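Local coordinates for 16S rRNA processing protein (Pseudomonas aeruginosa, PDB 2F1L), which probably acts as an accessory protein in the final step of 30S ribosomal subunit assembly, needed for efficient processing of 16S rRNA, at residues Thr42-Asp46 against Tyr164-Leu170; Gln117-Leu121 against Ser171-Ala175. The contacts are given in a common frame with arbitrary orientation. Where two conformers were deposited one is given. Residues are numbered along the deposited sequence.

How the contacts relate
Both contacts use strand 169-173 and its flanks, but different parts of it. Contact 1 is buried near the centre of the chain and joins the N-terminal domain to the PRC barrel domain. Its hydrogen bonds run from backbone to backbone, with Pro44 and Leu45 packing beside them and the Asp43 carboxylate over the Tyr164 ring. Contact 2 lies farther out, is partly buried and stays within the PRC barrel domain. It has no hydrogen bond across its segments and rests on leucine and isoleucine side chains. Their centres are about 13 Å apart, yet the two meet: Asp46 OD2 lies 2.7 Å from Ser171 OG, a probable hydrogen bond, and Ile172 packs on Pro44 and Tyr164.

Contact 1: residues Thr42-Asp46 against Tyr164-Leu170; sequences TDPLD and YTGQCVL
Two backbone hydrogen bonds tie the loop 42-46 to the start of strand 169-173. Leu45 N donates to Val169 O at 2.9 Å, and Asp46 N to Leu170 O at 3.1 Å. The peptide before Pro44 is cis. Within the loop, Thr42 OG1 (chi1 p) donates to Pro44 O at 2.8 Å. Asp46 adopts chi1 p, and its OD2 makes a probable hydrogen bond with Ser171 OG.

The other segment turns before it enters the strand. Thr165 O accepts from Val169 N at 2.6 Å and from Cys168 N at 3.0 Å. The closest CA pair is Asp43 and Gly166, 4.2 Å apart. Gly166 has phi/psi near -71/-22. A CB there would point toward the loop and clash with Thr42 O, so the close approach depends on glycine.

The Asp43 carboxylate (chi1 t) lies against Tyr164, Thr165 and Gly166. Its OD2 is 3.0 Å from Tyr164 CE2, and its OD1 sits over one face of that ring. Pro44 CA makes a CH...O contact with Val169 O at 3.3 Å.

Apolar packing completes the contact. Pro44 CB meets Val169 CG1 at 3.9 Å. Leu45 (chi1 t, chi2 p) places CD2 3.9 Å from Leu170 CD2. Ala142 of the second subunit packs on Asp43.

This is an interdomain contact of the two-domain RimM fold: a loop between strands 35-40 and 53-58 of the N-terminal domain docks on the strand at one edge of the PRC barrel sheet within this chain.

Contact 2: residues Gln117-Leu121 against Ser171-Ala175; sequences QLEGL and SIDLA
This is an apolar side-chain contact within the PRC barrel domain, between the short, weakly bonded helix 115-118 with the turn beside it, and strand 169-173 with Leu174 just after it. No hydrogen bond crosses it. The nearest CA atoms, of Leu121 and Leu174, are 7.4 Å apart, bridged by side chains.

Leu118 to Leu121 form a type II beta turn, closed by Leu121 N to Leu118 O at 3.1 Å. Gly120 has phi/psi near 91/-6, where a CB would jam against the preceding carbonyl.

Leu118, Leu121, Ile172 and Leu174 all have chi1 m and chi2 t. Leu121 CD1 lies 3.8 Å from Ile172 CG2 and 3.9 Å from Leu174 CD2. Leu118 CD2 meets Ile172 CD1 at 3.8 Å. Gln117 O lies 3.6 Å from Leu174 CD2.

Met179 of strand 178-181 touches both Leu118 and Ile172. Leu118 and Leu121 are buried, Ile172 and Leu174 partly exposed: a PRC barrel helix and turn packing on the strand at one edge of the sheet within this chain.

Contact 1: residues Thr42-Asp46 against Tyr164-Leu170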
ATOM      1  N   THR A  42      -7.161   7.818  -0.097  1.00 25.04           N
ATOM      2  CA  THR A  42      -8.306   6.958   0.149  1.00 25.72           C
ATOM      3  C   THR A  42      -8.059   5.544  -0.404  1.00 26.72           C
ATOM      4  O   THR A  42      -7.192   5.333  -1.235  1.00 22.40           O
ATOM      5  CB  THR A  42      -9.583   7.526  -0.506  1.00 25.66           C
ATOM      6  OG1 THR A  42      -9.434   7.589  -1.949  1.00 27.49           O
ATOM      7  CG2 THR A  42      -9.851   8.924   0.013  1.00 29.52           C
ATOM      8  N   ASP A  43      -8.821   4.586   0.121  1.00 27.83           N
ATOM      9  CA  ASP A  43      -8.822   3.235  -0.367  0.50 27.70           C
ATOM     10  C   ASP A  43     -10.264   2.929  -0.697  1.00 28.43           C
ATOM     11  O   ASP A  43     -11.098   3.039   0.156  1.00 30.67           O
ATOM     12  CB  ASP A  43      -8.358   2.299   0.737  0.50 25.36           C
ATOM     13  CG  ASP A  43      -8.242   0.890   0.273  0.50 28.92           C
ATOM     14  OD1 ASP A  43      -8.491   0.637  -0.938  0.50 17.64           O
ATOM     15  OD2 ASP A  43      -7.887   0.043   1.132  0.50 28.97           O
ATOM     16  N   PRO A  44     -10.584   2.631  -1.971  1.00 29.22           N
ATOM     17  CA  PRO A  44      -9.883   2.632  -3.234  1.00 29.51           C
ATOM     18  C   PRO A  44      -9.341   4.006  -3.542  1.00 30.32           C
ATOM     19  O   PRO A  44      -9.864   5.003  -3.014  1.00 26.85           O
ATOM     20  CB  PRO A  44     -11.005   2.366  -4.236  1.00 30.32           C
ATOM     21  CG  PRO A  44     -12.019   1.632  -3.492  1.00 30.71           C
ATOM     22  CD  PRO A  44     -11.988   2.229  -2.153  1.00 27.77           C
ATOM     23  N   LEU A  45      -8.367   4.086  -4.451  1.00 29.22           N
ATOM     24  CA  LEU A  45      -7.821   5.389  -4.800  1.00 30.76           C
ATOM     25  C   LEU A  45      -8.888   6.418  -5.200  1.00 31.60           C
ATOM     26  O   LEU A  45      -8.743   7.614  -4.911  1.00 32.73           O
ATOM     27  CB  LEU A  45      -6.808   5.267  -5.927  1.00 32.74           C
ATOM     28  CG  LEU A  45      -5.823   6.430  -6.128  1.00 33.55           C
ATOM     29  CD1 LEU A  45      -4.981   6.635  -4.919  1.00 37.26           C
ATOM     30  CD2 LEU A  45      -4.932   6.119  -7.318  1.00 33.28           C
ATOM     31  N   ASP A  46      -9.951   5.981  -5.872  1.00 31.58           N
ATOM     32  CA  ASP A  46     -10.857   6.952  -6.501  1.00 32.37           C
ATOM     33  C   ASP A  46     -11.958   7.403  -5.575  1.00 29.91           C
ATOM     34  O   ASP A  46     -12.791   8.184  -5.943  1.00 31.22           O
ATOM     35  CB  ASP A  46     -11.445   6.415  -7.815  1.00 33.38           C
ATOM     36  CG  ASP A  46     -12.408   5.295  -7.608  1.00 31.69           C
ATOM     37  OD1 ASP A  46     -12.636   4.931  -6.439  1.00 34.72           O
ATOM     38  OD2 ASP A  46     -12.906   4.755  -8.624  1.00 34.28           O
ATOM     39  N   TYR A 164      -4.993  -4.777   0.085  1.00 37.35           N
ATOM     40  CA  TYR A 164      -6.195  -3.937  -0.025  1.00 37.68           C
ATOM     41  C   TYR A 164      -5.805  -2.552   0.469  1.00 36.37           C
ATOM     42  O   TYR A 164      -5.970  -2.218   1.649  1.00 36.47           O
ATOM     43  CB  TYR A 164      -7.376  -4.503   0.799  1.00 39.23           C
ATOM     44  CG  TYR A 164      -8.629  -3.683   0.633  1.00 39.04           C
ATOM     45  CD1 TYR A 164      -9.430  -3.812  -0.483  1.00 44.57           C
ATOM     46  CD2 TYR A 164      -8.980  -2.731   1.567  1.00 52.24           C
ATOM     47  CE1 TYR A 164     -10.569  -3.032  -0.657  1.00 42.71           C
ATOM     48  CE2 TYR A 164     -10.084  -1.945   1.401  1.00 49.65           C
ATOM     49  CZ  TYR A 164     -10.888  -2.100   0.287  1.00 50.40           C
ATOM     50  OH  TYR A 164     -12.011  -1.295   0.152  1.00 53.45           O
ATOM     51  N   THR A 165      -5.218  -1.787  -0.431  1.00 35.93           N
ATOM     52  CA  THR A 165      -4.856  -0.387  -0.198  1.00 34.57           C
ATOM     53  C   THR A 165      -5.088   0.366  -1.503  1.00 34.54           C
ATOM     54  O   THR A 165      -5.169  -0.246  -2.569  1.00 36.61           O
ATOM     55  CB  THR A 165      -3.373  -0.229   0.095  1.00 33.48           C
ATOM     56  OG1 THR A 165      -2.613  -0.616  -1.067  1.00 39.43           O
ATOM     57  CG2 THR A 165      -2.967  -1.085   1.262  1.00 30.49           C
ATOM     58  N   GLY A 166      -5.134   1.684  -1.419  1.00 34.15           N
ATOM     59  CA  GLY A 166      -5.343   2.546  -2.583  1.00 33.83           C
ATOM     60  C   GLY A 166      -4.171   2.611  -3.557  1.00 34.22           C
ATOM     61  O   GLY A 166      -4.360   2.969  -4.716  1.00 30.64           O
ATOM     62  N   GLN A 167      -2.958   2.292  -3.101  1.00 32.45           N
ATOM     63  CA  GLN A 167      -1.869   2.186  -4.024  1.00 32.31           C
ATOM     64  C   GLN A 167      -2.148   1.068  -5.006  1.00 31.50           C
ATOM     65  O   GLN A 167      -1.606   1.063  -6.152  1.00 32.08           O
ATOM     66  CB  GLN A 167      -0.549   1.921  -3.275  1.00 37.80           C
ATOM     67  CG  GLN A 167       0.673   1.949  -4.184  1.00 30.43           C
ATOM     68  CD  GLN A 167       2.002   1.877  -3.456  1.00 32.40           C
ATOM     69  OE1 GLN A 167       3.035   1.790  -4.108  1.00 39.89           O
ATOM     70  NE2 GLN A 167       1.995   1.931  -2.127  1.00 25.11           N
ATOM     71  N   CYS A 168      -2.970   0.113  -4.548  1.00 29.88           N
ATOM     72  CA  CYS A 168      -3.317  -1.072  -5.323  1.00 29.76           C
ATOM     73  C   CYS A 168      -4.742  -1.056  -5.908  1.00 32.54           C
ATOM     74  O   CYS A 168      -4.954  -1.257  -7.128  1.00 32.39           O
ATOM     75  CB  CYS A 168      -3.159  -2.321  -4.476  1.00 28.74           C
ATOM     76  SG  CYS A 168      -3.563  -3.818  -5.422  1.00 34.38           S
ATOM     77  N   VAL A 169      -5.724  -0.848  -5.038  1.00 33.23           N
ATOM     78  CA  VAL A 169      -7.134  -0.891  -5.464  1.00 33.73           C
ATOM     79  C   VAL A 169      -7.513   0.475  -5.964  1.00 29.84           C
ATOM     80  O   VAL A 169      -7.570   1.420  -5.188  1.00 31.06           O
ATOM     81  CB  VAL A 169      -8.085  -1.296  -4.312  1.00 32.58           C
ATOM     82  CG1 VAL A 169      -9.563  -1.267  -4.798  1.00 40.23           C
ATOM     83  CG2 VAL A 169      -7.731  -2.663  -3.822  1.00 38.72           C
ATOM     84  N   LEU A 170      -7.793   0.598  -7.247  1.00 29.53           N
ATOM     85  CA  LEU A 170      -8.115   1.929  -7.791  1.00 30.36           C
ATOM     86  C   LEU A 170      -9.619   2.244  -7.758  1.00 28.71           C
ATOM     87  O   LEU A 170     -10.011   3.393  -7.513  1.00 24.19           O
ATOM     88  CB  LEU A 170      -7.609   2.043  -9.236  1.00 31.23           C
ATOM     89  CG  LEU A 170      -6.140   1.669  -9.440  1.00 34.21           C
ATOM     90  CD1 LEU A 170      -5.694   2.038 -10.793  1.00 32.43           C
ATOM     91  CD2 LEU A 170      -5.285   2.367  -8.404  1.00 41.11           C
TER

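Contact 2: residues Gln117-Leu121 against Ser171-Ala175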
ATOM      1  N   GLN A 117     -18.678  -8.804   0.555  1.00 48.45           N
ATOM      2  CA  GLN A 117     -18.996  -8.011  -0.653  1.00 47.22           C
ATOM      3  C   GLN A 117     -17.907  -7.995  -1.756  1.00 43.72           C
ATOM      4  O   GLN A 117     -18.219  -7.852  -2.909  1.00 41.95           O
ATOM      5  CB  GLN A 117     -19.265  -6.571  -0.263  1.00 47.68           C
ATOM      6  CG  GLN A 117     -20.522  -6.346   0.524  1.00 49.44           C
ATOM      7  CD  GLN A 117     -20.726  -4.875   0.738  1.00 54.40           C
ATOM      8  OE1 GLN A 117     -19.850  -4.200   1.279  1.00 54.56           O
ATOM      9  NE2 GLN A 117     -21.849  -4.350   0.258  1.00 53.19           N
ATOM     10  N   LEU A 118     -16.634  -8.102  -1.386  1.00 42.89           N
ATOM     11  CA  LEU A 118     -15.521  -8.169  -2.344  1.00 42.31           C
ATOM     12  C   LEU A 118     -15.333  -9.548  -3.012  1.00 40.91           C
ATOM     13  O   LEU A 118     -14.840  -9.622  -4.139  1.00 40.78           O
ATOM     14  CB  LEU A 118     -14.223  -7.740  -1.651  1.00 42.62           C
ATOM     15  CG  LEU A 118     -14.296  -6.318  -1.053  1.00 41.88           C
ATOM     16  CD1 LEU A 118     -13.031  -6.023  -0.286  1.00 38.43           C
ATOM     17  CD2 LEU A 118     -14.560  -5.250  -2.117  1.00 39.69           C
ATOM     18  N   GLU A 119     -15.726 -10.616  -2.314  1.00 39.18           N
ATOM     19  CA  GLU A 119     -15.665 -11.986  -2.833  1.00 38.55           C
ATOM     20  C   GLU A 119     -16.409 -12.115  -4.142  1.00 38.62           C
ATOM     21  O   GLU A 119     -17.558 -11.711  -4.258  1.00 40.73           O
ATOM     22  CB  GLU A 119     -16.244 -12.975  -1.821  1.00 36.42           C
ATOM     23  CG  GLU A 119     -15.212 -13.445  -0.828  1.00 42.75           C
ATOM     24  CD  GLU A 119     -15.775 -13.928   0.501  1.00 46.38           C
ATOM     25  OE1 GLU A 119     -16.933 -14.410   0.572  1.00 44.17           O
ATOM     26  OE2 GLU A 119     -15.021 -13.824   1.489  1.00 56.89           O
ATOM     27  N   GLY A 120     -15.749 -12.683  -5.133  1.00 38.25           N
ATOM     28  CA  GLY A 120     -16.359 -12.882  -6.432  1.00 37.20           C
ATOM     29  C   GLY A 120     -16.140 -11.743  -7.395  1.00 37.41           C
ATOM     30  O   GLY A 120     -16.492 -11.870  -8.543  1.00 39.31           O
ATOM     31  N   LEU A 121     -15.543 -10.634  -6.959  1.00 37.75           N
ATOM     32  CA  LEU A 121     -15.244  -9.545  -7.887  1.00 36.67           C
ATOM     33  C   LEU A 121     -14.133  -9.950  -8.821  1.00 37.76           C
ATOM     34  O   LEU A 121     -13.148 -10.597  -8.399  1.00 37.48           O
ATOM     35  CB  LEU A 121     -14.824  -8.291  -7.153  1.00 38.09           C
ATOM     36  CG  LEU A 121     -15.896  -7.535  -6.369  1.00 38.87           C
ATOM     37  CD1 LEU A 121     -15.282  -6.331  -5.731  1.00 36.10           C
ATOM     38  CD2 LEU A 121     -17.011  -7.130  -7.275  1.00 39.66           C
ATOM     39  N   SER A 171     -10.436   1.239  -8.069  1.00 26.52           N
ATOM     40  CA  SER A 171     -11.866   1.442  -8.249  1.00 29.47           C
ATOM     41  C   SER A 171     -12.553   0.118  -7.974  1.00 29.26           C
ATOM     42  O   SER A 171     -12.069  -0.917  -8.386  1.00 31.15           O
ATOM     43  CB  SER A 171     -12.188   1.848  -9.703  1.00 30.34           C
ATOM     44  OG  SER A 171     -11.469   2.996 -10.132  1.00 32.60           O
ATOM     45  N   ILE A 172     -13.689   0.149  -7.306  1.00 28.58           N
ATOM     46  CA  ILE A 172     -14.480  -1.064  -7.062  1.00 28.69           C
ATOM     47  C   ILE A 172     -15.881  -0.782  -7.554  1.00 25.33           C
ATOM     48  O   ILE A 172     -16.497   0.168  -7.111  1.00 23.94           O
ATOM     49  CB  ILE A 172     -14.557  -1.386  -5.557  1.00 25.95           C
ATOM     50  CG1 ILE A 172     -13.178  -1.689  -5.033  1.00 28.55           C
ATOM     51  CG2 ILE A 172     -15.501  -2.533  -5.298  1.00 29.18           C
ATOM     52  CD1 ILE A 172     -13.134  -2.009  -3.511  1.00 32.76           C
ATOM     53  N   ASP A 173     -16.393  -1.588  -8.467  1.00 25.34           N
ATOM     54  CA  ASP A 173     -17.789  -1.441  -8.865  1.00 25.78           C
ATOM     55  C   ASP A 173     -18.530  -2.731  -8.520  1.00 27.80           C
ATOM     56  O   ASP A 173     -18.476  -3.726  -9.239  1.00 30.05           O
ATOM     57  CB  ASP A 173     -17.888  -1.080 -10.349  1.00 26.40           C
ATOM     58  CG  ASP A 173     -19.285  -0.709 -10.753  1.00 16.99           C
ATOM     59  OD1 ASP A 173     -20.202  -1.459 -10.417  1.00 33.15           O
ATOM     60  OD2 ASP A 173     -19.483   0.325 -11.417  1.00 36.77           O
ATOM     61  N   LEU A 174     -19.243  -2.714  -7.406  1.00 30.62           N
ATOM     62  CA  LEU A 174     -19.932  -3.925  -6.952  1.00 31.44           C
ATOM     63  C   LEU A 174     -21.030  -4.330  -7.879  1.00 30.20           C
ATOM     64  O   LEU A 174     -21.200  -5.519  -8.140  1.00 32.68           O
ATOM     65  CB  LEU A 174     -20.533  -3.752  -5.551  1.00 31.09           C
ATOM     66  CG  LEU A 174     -19.503  -3.447  -4.477  1.00 33.44           C
ATOM     67  CD1 LEU A 174     -20.221  -3.151  -3.170  1.00 32.25           C
ATOM     68  CD2 LEU A 174     -18.478  -4.597  -4.378  1.00 32.34           C
ATOM     69  N   ALA A 175     -21.800  -3.367  -8.361  1.00 27.32           N
ATOM     70  CA  ALA A 175     -22.902  -3.726  -9.249  1.00 27.62           C
ATOM     71  C   ALA A 175     -22.386  -4.421 -10.504  1.00 27.30           C
ATOM     72  O   ALA A 175     -22.966  -5.386 -10.928  1.00 31.12           O
ATOM     73  CB  ALA A 175     -23.722  -2.520  -9.609  1.00 26.39           C
TER